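Local coordinates for metallo-beta-lactamase domain-containing protein 1 (Thermotoga maritima, PDB 1ZTC) that probably acts as a metal-dependent endoribonuclease of the metallo-beta-lactamase superfamily, hydrolysing RNA at a site that binds two metal ions, at residues Pro71-Val82 and Phe93-Tyr104. Residues are numbered along the deposited sequence; the frame is centred on the assembly and turned at random.
With NI (nickel (II) ion), chain F.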
ATOM      1  N   PRO A  71       8.559  -3.482 -25.058  1.00 48.08           N
ATOM      2  CA  PRO A  71       7.208  -2.994 -25.340  1.00 47.42           C
ATOM      3  C   PRO A  71       6.915  -2.847 -26.844  1.00 43.70           C
ATOM      4  O   PRO A  71       5.795  -3.038 -27.260  1.00 43.27           O
ATOM      5  CB  PRO A  71       7.197  -1.613 -24.655  1.00 48.81           C
ATOM      6  CG  PRO A  71       8.198  -1.733 -23.543  1.00 51.10           C
ATOM      7  CD  PRO A  71       9.283  -2.615 -24.100  1.00 50.29           C
ATOM      8  N   ASP A  72       7.923  -2.505 -27.632  1.00 43.14           N
ATOM      9  CA  ASP A  72       7.770  -2.361 -29.084  1.00 44.46           C
ATOM     10  C   ASP A  72       7.384  -3.641 -29.800  1.00 43.48           C
ATOM     11  O   ASP A  72       6.958  -3.600 -30.951  1.00 41.57           O
ATOM     12  CB  ASP A  72       9.063  -1.848 -29.731  1.00 45.44           C
ATOM     13  CG  ASP A  72       9.484  -0.491 -29.203  1.00 47.50           C
ATOM     14  OD1 ASP A  72       8.620   0.267 -28.723  1.00 50.12           O
ATOM     15  OD2 ASP A  72      10.689  -0.190 -29.248  1.00 47.63           O
ATOM     16  N   ASP A  73       7.551  -4.779 -29.125  1.00 44.15           N
ATOM     17  CA  ASP A  73       7.238  -6.083 -29.721  1.00 44.55           C
ATOM     18  C   ASP A  73       5.807  -6.501 -29.475  1.00 44.01           C
ATOM     19  O   ASP A  73       5.351  -7.492 -30.023  1.00 43.96           O
ATOM     20  CB  ASP A  73       8.171  -7.167 -29.173  1.00 45.75           C
ATOM     21  CG  ASP A  73       9.659  -6.886 -29.466  1.00 47.07           C
ATOM     22  OD1 ASP A  73      10.027  -6.534 -30.616  1.00 49.10           O
ATOM     23  OD2 ASP A  73      10.458  -7.036 -28.529  1.00 46.74           O
ATOM     24  N   ILE A  74       5.084  -5.764 -28.645  1.00 43.46           N
ATOM     25  CA  ILE A  74       3.696  -6.101 -28.382  1.00 43.17           C
ATOM     26  C   ILE A  74       2.847  -5.667 -29.577  1.00 42.79           C
ATOM     27  O   ILE A  74       2.853  -4.506 -29.939  1.00 40.91           O
ATOM     28  CB  ILE A  74       3.200  -5.409 -27.095  1.00 41.80           C
ATOM     29  CG1 ILE A  74       4.054  -5.862 -25.888  1.00 42.03           C
ATOM     30  CG2 ILE A  74       1.720  -5.659 -26.880  1.00 43.50           C
ATOM     31  CD1 ILE A  74       4.191  -7.374 -25.708  1.00 47.22           C
ATOM     32  N   THR A  75       2.112  -6.628 -30.136  1.00 42.96           N
ATOM     33  CA  THR A  75       1.306  -6.470 -31.340  1.00 42.57           C
ATOM     34  C   THR A  75      -0.180  -6.216 -31.052  1.00 42.47           C
ATOM     35  O   THR A  75      -0.863  -5.622 -31.854  1.00 41.05           O
ATOM     36  CB  THR A  75       1.415  -7.755 -32.215  1.00 42.95           C
ATOM     37  OG1 THR A  75       0.983  -8.905 -31.453  1.00 42.39           O
ATOM     38  CG2 THR A  75       2.854  -7.959 -32.664  1.00 41.22           C
ATOM     39  N   ASP A  76      -0.681  -6.714 -29.926  1.00 42.58           N
ATOM     40  CA  ASP A  76      -2.110  -6.652 -29.635  1.00 43.23           C
ATOM     41  C   ASP A  76      -2.328  -6.443 -28.149  1.00 43.89           C
ATOM     42  O   ASP A  76      -1.673  -7.087 -27.322  1.00 43.87           O
ATOM     43  CB  ASP A  76      -2.826  -7.942 -30.062  1.00 44.20           C
ATOM     44  CG  ASP A  76      -2.627  -8.278 -31.537  1.00 44.74           C
ATOM     45  OD1 ASP A  76      -3.460  -7.856 -32.369  1.00 48.34           O
ATOM     46  OD2 ASP A  76      -1.634  -8.952 -31.867  1.00 46.24           O
ATOM     47  N   VAL A  77      -3.260  -5.555 -27.815  1.00 44.12           N
ATOM     48  CA  VAL A  77      -3.610  -5.302 -26.421  1.00 43.43           C
ATOM     49  C   VAL A  77      -5.119  -5.251 -26.295  1.00 44.42           C
ATOM     50  O   VAL A  77      -5.776  -4.470 -26.996  1.00 43.73           O
ATOM     51  CB  VAL A  77      -3.000  -3.974 -25.894  1.00 43.88           C
ATOM     52  CG1 VAL A  77      -3.462  -3.687 -24.464  1.00 41.14           C
ATOM     53  CG2 VAL A  77      -1.490  -4.044 -25.951  1.00 46.14           C
ATOM     54  N   LEU A  78      -5.657  -6.111 -25.436  1.00 43.58           N
ATOM     55  CA  LEU A  78      -7.097  -6.170 -25.196  1.00 46.13           C
ATOM     56  C   LEU A  78      -7.422  -5.693 -23.780  1.00 44.86           C
ATOM     57  O   LEU A  78      -6.652  -5.924 -22.834  1.00 44.33           O
ATOM     58  CB  LEU A  78      -7.625  -7.586 -25.420  1.00 47.61           C
ATOM     59  CG  LEU A  78      -7.354  -8.182 -26.804  1.00 49.76           C
ATOM     60  CD1 LEU A  78      -6.008  -8.874 -26.863  1.00 56.10           C
ATOM     61  CD2 LEU A  78      -8.433  -9.167 -27.165  1.00 54.25           C
ATOM     62  N   PHE A  79      -8.559  -5.020 -23.654  1.00 43.41           N
ATOM     63  CA  PHE A  79      -9.021  -4.506 -22.378  1.00 44.42           C
ATOM     64  C   PHE A  79     -10.308  -5.171 -21.939  1.00 44.39           C
ATOM     65  O   PHE A  79     -11.291  -5.192 -22.673  1.00 43.65           O
ATOM     66  CB  PHE A  79      -9.298  -2.999 -22.447  1.00 45.71           C
ATOM     67  CG  PHE A  79      -8.144  -2.166 -22.948  1.00 45.19           C
ATOM     68  CD1 PHE A  79      -6.901  -2.222 -22.324  1.00 46.71           C
ATOM     69  CD2 PHE A  79      -8.329  -1.271 -23.998  1.00 44.28           C
ATOM     70  CE1 PHE A  79      -5.843  -1.438 -22.764  1.00 45.39           C
ATOM     71  CE2 PHE A  79      -7.283  -0.495 -24.446  1.00 47.47           C
ATOM     72  CZ  PHE A  79      -6.027  -0.569 -23.813  1.00 45.74           C
ATOM     73  N   THR A  80     -10.326  -5.675 -20.713  1.00 44.19           N
ATOM     74  CA  THR A  80     -11.585  -6.057 -20.101  1.00 43.68           C
ATOM     75  C   THR A  80     -12.486  -4.839 -20.017  1.00 45.33           C
ATOM     76  O   THR A  80     -13.651  -4.897 -20.373  1.00 43.27           O
ATOM     77  CB  THR A  80     -11.397  -6.692 -18.725  1.00 42.05           C
ATOM     78  OG1 THR A  80     -10.727  -5.790 -17.841  1.00 44.78           O
ATOM     79  CG2 THR A  80     -10.615  -7.986 -18.870  1.00 40.35           C
ATOM     80  N   HIS A  81     -11.927  -3.714 -19.581  1.00 44.69           N
ATOM     81  CA  HIS A  81     -12.676  -2.493 -19.550  1.00 44.93           C
ATOM     82  C   HIS A  81     -11.785  -1.277 -19.352  1.00 44.76           C
ATOM     83  O   HIS A  81     -10.609  -1.406 -19.029  1.00 46.39           O
ATOM     84  CB  HIS A  81     -13.730  -2.563 -18.450  1.00 43.64           C
ATOM     85  CG  HIS A  81     -13.176  -2.630 -17.066  1.00 44.67           C
ATOM     86  ND1 HIS A  81     -12.311  -3.620 -16.652  1.00 44.92           N
ATOM     87  CD2 HIS A  81     -13.416  -1.857 -15.985  1.00 43.80           C
ATOM     88  CE1 HIS A  81     -12.049  -3.454 -15.374  1.00 46.26           C
ATOM     89  NE2 HIS A  81     -12.696  -2.387 -14.952  1.00 46.32           N
ATOM     90  N   VAL A  82     -12.383  -0.097 -19.479  1.00 44.98           N
ATOM     91  CA  VAL A  82     -11.650   1.148 -19.480  1.00 45.28           C
ATOM     92  C   VAL A  82     -11.637   1.750 -18.086  1.00 45.73           C
ATOM     93  O   VAL A  82     -12.371   2.674 -17.795  1.00 46.32           O
ATOM     94  CB  VAL A  82     -12.254   2.093 -20.530  1.00 46.57           C
ATOM     95  CG1 VAL A  82     -11.485   3.445 -20.528  1.00 48.73           C
ATOM     96  CG2 VAL A  82     -12.182   1.418 -21.860  1.00 44.07           C
ATOM     97  N   PHE A  93       2.857   0.741 -25.389  1.00 45.29           N
ATOM     98  CA  PHE A  93       2.841  -0.133 -26.564  1.00 46.07           C
ATOM     99  C   PHE A  93       2.438   0.654 -27.820  1.00 46.31           C
ATOM    100  O   PHE A  93       1.276   0.724 -28.191  1.00 49.54           O
ATOM    101  CB  PHE A  93       1.956  -1.341 -26.299  1.00 44.14           C
ATOM    102  CG  PHE A  93       2.255  -2.007 -24.989  1.00 44.78           C
ATOM    103  CD1 PHE A  93       3.481  -2.608 -24.778  1.00 46.09           C
ATOM    104  CD2 PHE A  93       1.353  -1.962 -23.949  1.00 45.79           C
ATOM    105  CE1 PHE A  93       3.794  -3.166 -23.544  1.00 48.59           C
ATOM    106  CE2 PHE A  93       1.650  -2.524 -22.727  1.00 46.25           C
ATOM    107  CZ  PHE A  93       2.875  -3.140 -22.530  1.00 46.93           C
ATOM    108  N   GLU A  94       3.440   1.209 -28.481  1.00 46.64           N
ATOM    109  CA  GLU A  94       3.234   2.119 -29.606  1.00 47.91           C
ATOM    110  C   GLU A  94       2.880   1.396 -30.895  1.00 46.42           C
ATOM    111  O   GLU A  94       2.414   2.026 -31.851  1.00 45.08           O
ATOM    112  CB  GLU A  94       4.519   2.916 -29.938  1.00 49.59           C
ATOM    113  CG  GLU A  94       5.436   3.353 -28.772  1.00 59.48           C
ATOM    114  CD  GLU A  94       5.176   4.757 -28.258  1.00 60.83           C
ATOM    115  OE1 GLU A  94       4.588   5.584 -28.994  1.00 64.68           O
ATOM    116  OE2 GLU A  94       5.586   5.031 -27.106  1.00 65.82           O
ATOM    117  N   ASN A  95       3.167   0.099 -30.948  1.00 46.18           N
ATOM    118  CA  ASN A  95       2.981  -0.698 -32.174  1.00 45.88           C
ATOM    119  C   ASN A  95       1.788  -1.654 -32.114  1.00 44.62           C
ATOM    120  O   ASN A  95       1.564  -2.434 -33.029  1.00 45.00           O
ATOM    121  CB  ASN A  95       4.236  -1.532 -32.452  1.00 45.69           C
ATOM    122  CG  ASN A  95       5.444  -0.687 -32.803  1.00 48.00           C
ATOM    123  OD1 ASN A  95       5.317   0.369 -33.422  1.00 45.71           O
ATOM    124  ND2 ASN A  95       6.636  -1.169 -32.431  1.00 41.60           N
ATOM    125  N   ALA A  96       1.017  -1.583 -31.047  1.00 44.97           N
ATOM    126  CA  ALA A  96      -0.064  -2.504 -30.810  1.00 44.65           C
ATOM    127  C   ALA A  96      -1.373  -2.030 -31.416  1.00 44.76           C
ATOM    128  O   ALA A  96      -1.619  -0.834 -31.590  1.00 43.35           O
ATOM    129  CB  ALA A  96      -0.242  -2.710 -29.320  1.00 44.79           C
ATOM    130  N   THR A  97      -2.198  -3.005 -31.767  1.00 44.39           N
ATOM    131  CA  THR A  97      -3.604  -2.770 -32.022  1.00 44.63           C
ATOM    132  C   THR A  97      -4.314  -2.984 -30.700  1.00 43.50           C
ATOM    133  O   THR A  97      -4.039  -3.959 -29.992  1.00 43.00           O
ATOM    134  CB  THR A  97      -4.124  -3.736 -33.072  1.00 45.16           C
ATOM    135  OG1 THR A  97      -3.316  -3.590 -34.244  1.00 44.09           O
ATOM    136  CG2 THR A  97      -5.603  -3.458 -33.399  1.00 47.01           C
ATOM    137  N   PHE A  98      -5.223  -2.065 -30.382  1.00 43.66           N
ATOM    138  CA  PHE A  98      -5.989  -2.097 -29.161  1.00 43.62           C
ATOM    139  C   PHE A  98      -7.392  -2.584 -29.398  1.00 43.30           C
ATOM    140  O   PHE A  98      -8.006  -2.202 -30.381  1.00 42.38           O
ATOM    141  CB  PHE A  98      -6.005  -0.699 -28.529  1.00 43.40           C
ATOM    142  CG  PHE A  98      -4.646  -0.239 -28.123  1.00 43.43           C
ATOM    143  CD1 PHE A  98      -4.096  -0.674 -26.930  1.00 43.41           C
ATOM    144  CD2 PHE A  98      -3.888   0.579 -28.959  1.00 44.91           C
ATOM    145  CE1 PHE A  98      -2.821  -0.300 -26.546  1.00 41.88           C
ATOM    146  CE2 PHE A  98      -2.600   0.960 -28.582  1.00 43.92           C
ATOM    147  CZ  PHE A  98      -2.072   0.511 -27.368  1.00 44.15           C
ATOM    148  N   TYR A  99      -7.905  -3.424 -28.486  1.00 42.40           N
ATOM    149  CA  TYR A  99      -9.248  -4.020 -28.639  1.00 43.88           C
ATOM    150  C   TYR A  99     -10.059  -3.701 -27.409  1.00 44.91           C
ATOM    151  O   TYR A  99      -9.611  -3.943 -26.283  1.00 44.40           O
ATOM    152  CB  TYR A  99      -9.192  -5.547 -28.793  1.00 45.47           C
ATOM    153  CG  TYR A  99      -8.349  -6.058 -29.935  1.00 43.46           C
ATOM    154  CD1 TYR A  99      -6.972  -5.931 -29.900  1.00 44.61           C
ATOM    155  CD2 TYR A  99      -8.920  -6.722 -31.020  1.00 48.12           C
ATOM    156  CE1 TYR A  99      -6.180  -6.407 -30.904  1.00 43.79           C
ATOM    157  CE2 TYR A  99      -8.123  -7.198 -32.067  1.00 48.82           C
ATOM    158  CZ  TYR A  99      -6.746  -7.031 -31.987  1.00 47.71           C
ATOM    159  OH  TYR A  99      -5.904  -7.482 -32.969  1.00 47.49           O
ATOM    160  N   VAL A 100     -11.264  -3.204 -27.639  1.00 44.82           N
ATOM    161  CA  VAL A 100     -12.118  -2.691 -26.573  1.00 43.92           C
ATOM    162  C   VAL A 100     -13.566  -2.730 -27.067  1.00 43.91           C
ATOM    163  O   VAL A 100     -13.808  -2.591 -28.268  1.00 40.63           O
ATOM    164  CB  VAL A 100     -11.698  -1.211 -26.177  1.00 42.42           C
ATOM    165  CG1 VAL A 100     -11.863  -0.274 -27.319  1.00 44.28           C
ATOM    166  CG2 VAL A 100     -12.449  -0.691 -24.972  1.00 45.93           C
ATOM    167  N   HIS A 101     -14.510  -2.922 -26.146  1.00 42.43           N
ATOM    168  CA  HIS A 101     -15.921  -2.933 -26.505  1.00 43.71           C
ATOM    169  C   HIS A 101     -16.367  -1.559 -26.975  1.00 43.82           C
ATOM    170  O   HIS A 101     -16.057  -0.536 -26.348  1.00 43.35           O
ATOM    171  CB  HIS A 101     -16.810  -3.406 -25.337  1.00 45.67           C
ATOM    172  CG  HIS A 101     -18.222  -3.710 -25.756  1.00 43.54           C
ATOM    173  ND1 HIS A 101     -19.140  -2.723 -26.035  1.00 48.59           N
ATOM    174  CD2 HIS A 101     -18.843  -4.887 -26.019  1.00 44.31           C
ATOM    175  CE1 HIS A 101     -20.277  -3.279 -26.425  1.00 49.73           C
ATOM    176  NE2 HIS A 101     -20.123  -4.592 -26.416  1.00 46.68           N
ATOM    177  N   GLU A 102     -17.124  -1.544 -28.070  1.00 43.47           N
ATOM    178  CA  GLU A 102     -17.523  -0.311 -28.748  1.00 45.46           C
ATOM    179  C   GLU A 102     -18.244   0.717 -27.868  1.00 46.45           C
ATOM    180  O   GLU A 102     -18.128   1.926 -28.090  1.00 42.62           O
ATOM    181  CB  GLU A 102     -18.397  -0.647 -29.976  1.00 46.31           C
ATOM    182  CG  GLU A 102     -19.654  -1.474 -29.660  1.00 46.05           C
ATOM    183  CD  GLU A 102     -20.531  -1.737 -30.860  1.00 51.90           C
ATOM    184  OE1 GLU A 102     -20.184  -1.323 -31.991  1.00 52.15           O
ATOM    185  OE2 GLU A 102     -21.583  -2.376 -30.658  1.00 59.65           O
ATOM    186  N   VAL A 103     -18.936   0.255 -26.831  1.00 47.27           N
ATOM    187  CA  VAL A 103     -19.770   1.137 -26.035  1.00 48.93           C
ATOM    188  C   VAL A 103     -18.937   2.050 -25.099  1.00 47.67           C
ATOM    189  O   VAL A 103     -19.473   2.963 -24.496  1.00 48.10           O
ATOM    190  CB  VAL A 103     -20.901   0.299 -25.334  1.00 50.17           C
ATOM    191  CG1 VAL A 103     -20.396  -0.428 -24.154  1.00 52.41           C
ATOM    192  CG2 VAL A 103     -22.072   1.139 -24.947  1.00 58.19           C
ATOM    193  N   TYR A 104     -17.619   1.857 -25.057  1.00 48.15           N
ATOM    194  CA  TYR A 104     -16.737   2.771 -24.326  1.00 49.59           C
ATOM    195  C   TYR A 104     -16.822   4.176 -24.908  1.00 50.79           C
ATOM    196  O   TYR A 104     -16.721   5.158 -24.181  1.00 51.99           O
ATOM    197  CB  TYR A 104     -15.283   2.266 -24.291  1.00 49.43           C
ATOM    198  CG  TYR A 104     -14.336   2.870 -25.301  1.00 46.08           C
ATOM    199  CD1 TYR A 104     -14.225   2.347 -26.579  1.00 49.06           C
ATOM    200  CD2 TYR A 104     -13.555   3.977 -24.974  1.00 49.47           C
ATOM    201  CE1 TYR A 104     -13.362   2.913 -27.516  1.00 52.94           C
ATOM    202  CE2 TYR A 104     -12.679   4.546 -25.907  1.00 51.96           C
ATOM    203  CZ  TYR A 104     -12.581   4.012 -27.170  1.00 51.99           C
ATOM    204  OH  TYR A 104     -11.716   4.576 -28.095  1.00 55.52           O
TER
HETATM  205 NI    NI F 302     -12.960  -1.798 -12.900  1.00 59.92          NI
HETATM  206  O   HOH W   1       3.915  -2.071 -29.005  1.00 35.81           O
HETATM  207  O   HOH W   2       6.175   0.142 -27.767  1.00 45.58           O
HETATM  208  O   HOH W   3      -0.459  -4.850 -34.304  1.00 52.18           O
HETATM  209  O   HOH W   4     -13.698  -3.443 -23.372  1.00 27.67           O
HETATM  210  O   HOH W   5     -10.947  -1.208 -12.275  1.00 40.47           O
HETATM  211  O   HOH W   6     -12.982  -1.229 -10.539  1.00 43.01           O
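Asp76 OD1 is gripped twice: Tyr99 OH donates a short hydrogen bond of 2.5 Å to Asp76 OD1, and Arg45 adds a salt bridge. The phenol meets the carboxylate on its anti side, 21° out of plane, and Thr75 OG1 donates to Asp76 OD2, so the buried carboxylate has partners at both oxygens; the arginine would be expected to stabilise its negative charge. With CG set beside the backbone N (chi1 -57°), the Tyr99 ring reaches back along strand 97-101 to Asp76, while Leu78 CG packs 3.8 Å from Tyr99 CB. Between them the strands form a parallel ladder: Thr97 N bonds to Thr75 O, Val77 N to Thr97 O, Tyr99 N to Val77 O, and Phe79 N to Tyr99 O.

With helix 84-87 these strands make a beta-alpha-beta unit of the metallo-beta-lactamase fold. After strand 76-78 the chain carries His81, whose NE2 binds a nickel ion at 2.1 Å together with His83, His152 and Asp174; Thr80 OG1 accepts from His81 ND1 in the ring plane, so that this bond and the metal at NE2 together restrain the ring's rotation.

The sheet face bearing Val77 and Phe98 is apolar. Branched Val77 lies alongside the Phe98 ring, CB 3.6 Å from CD1, and its CG2 reaches Ala96 CB, whose small methyl lies above one face of that ring, offset toward its rim. Phe79 meets Phe98 rim to rim, planes 13° apart. At the end away from the nickel, Ile74 CG1 packs 3.5 Å from Phe93 CD1, and Asn95 ND2 donates a nearly straight 2.9 Å bond to a lone pair of Asp72 O, with Asp72 O lying in the plane of the Asn95 amide.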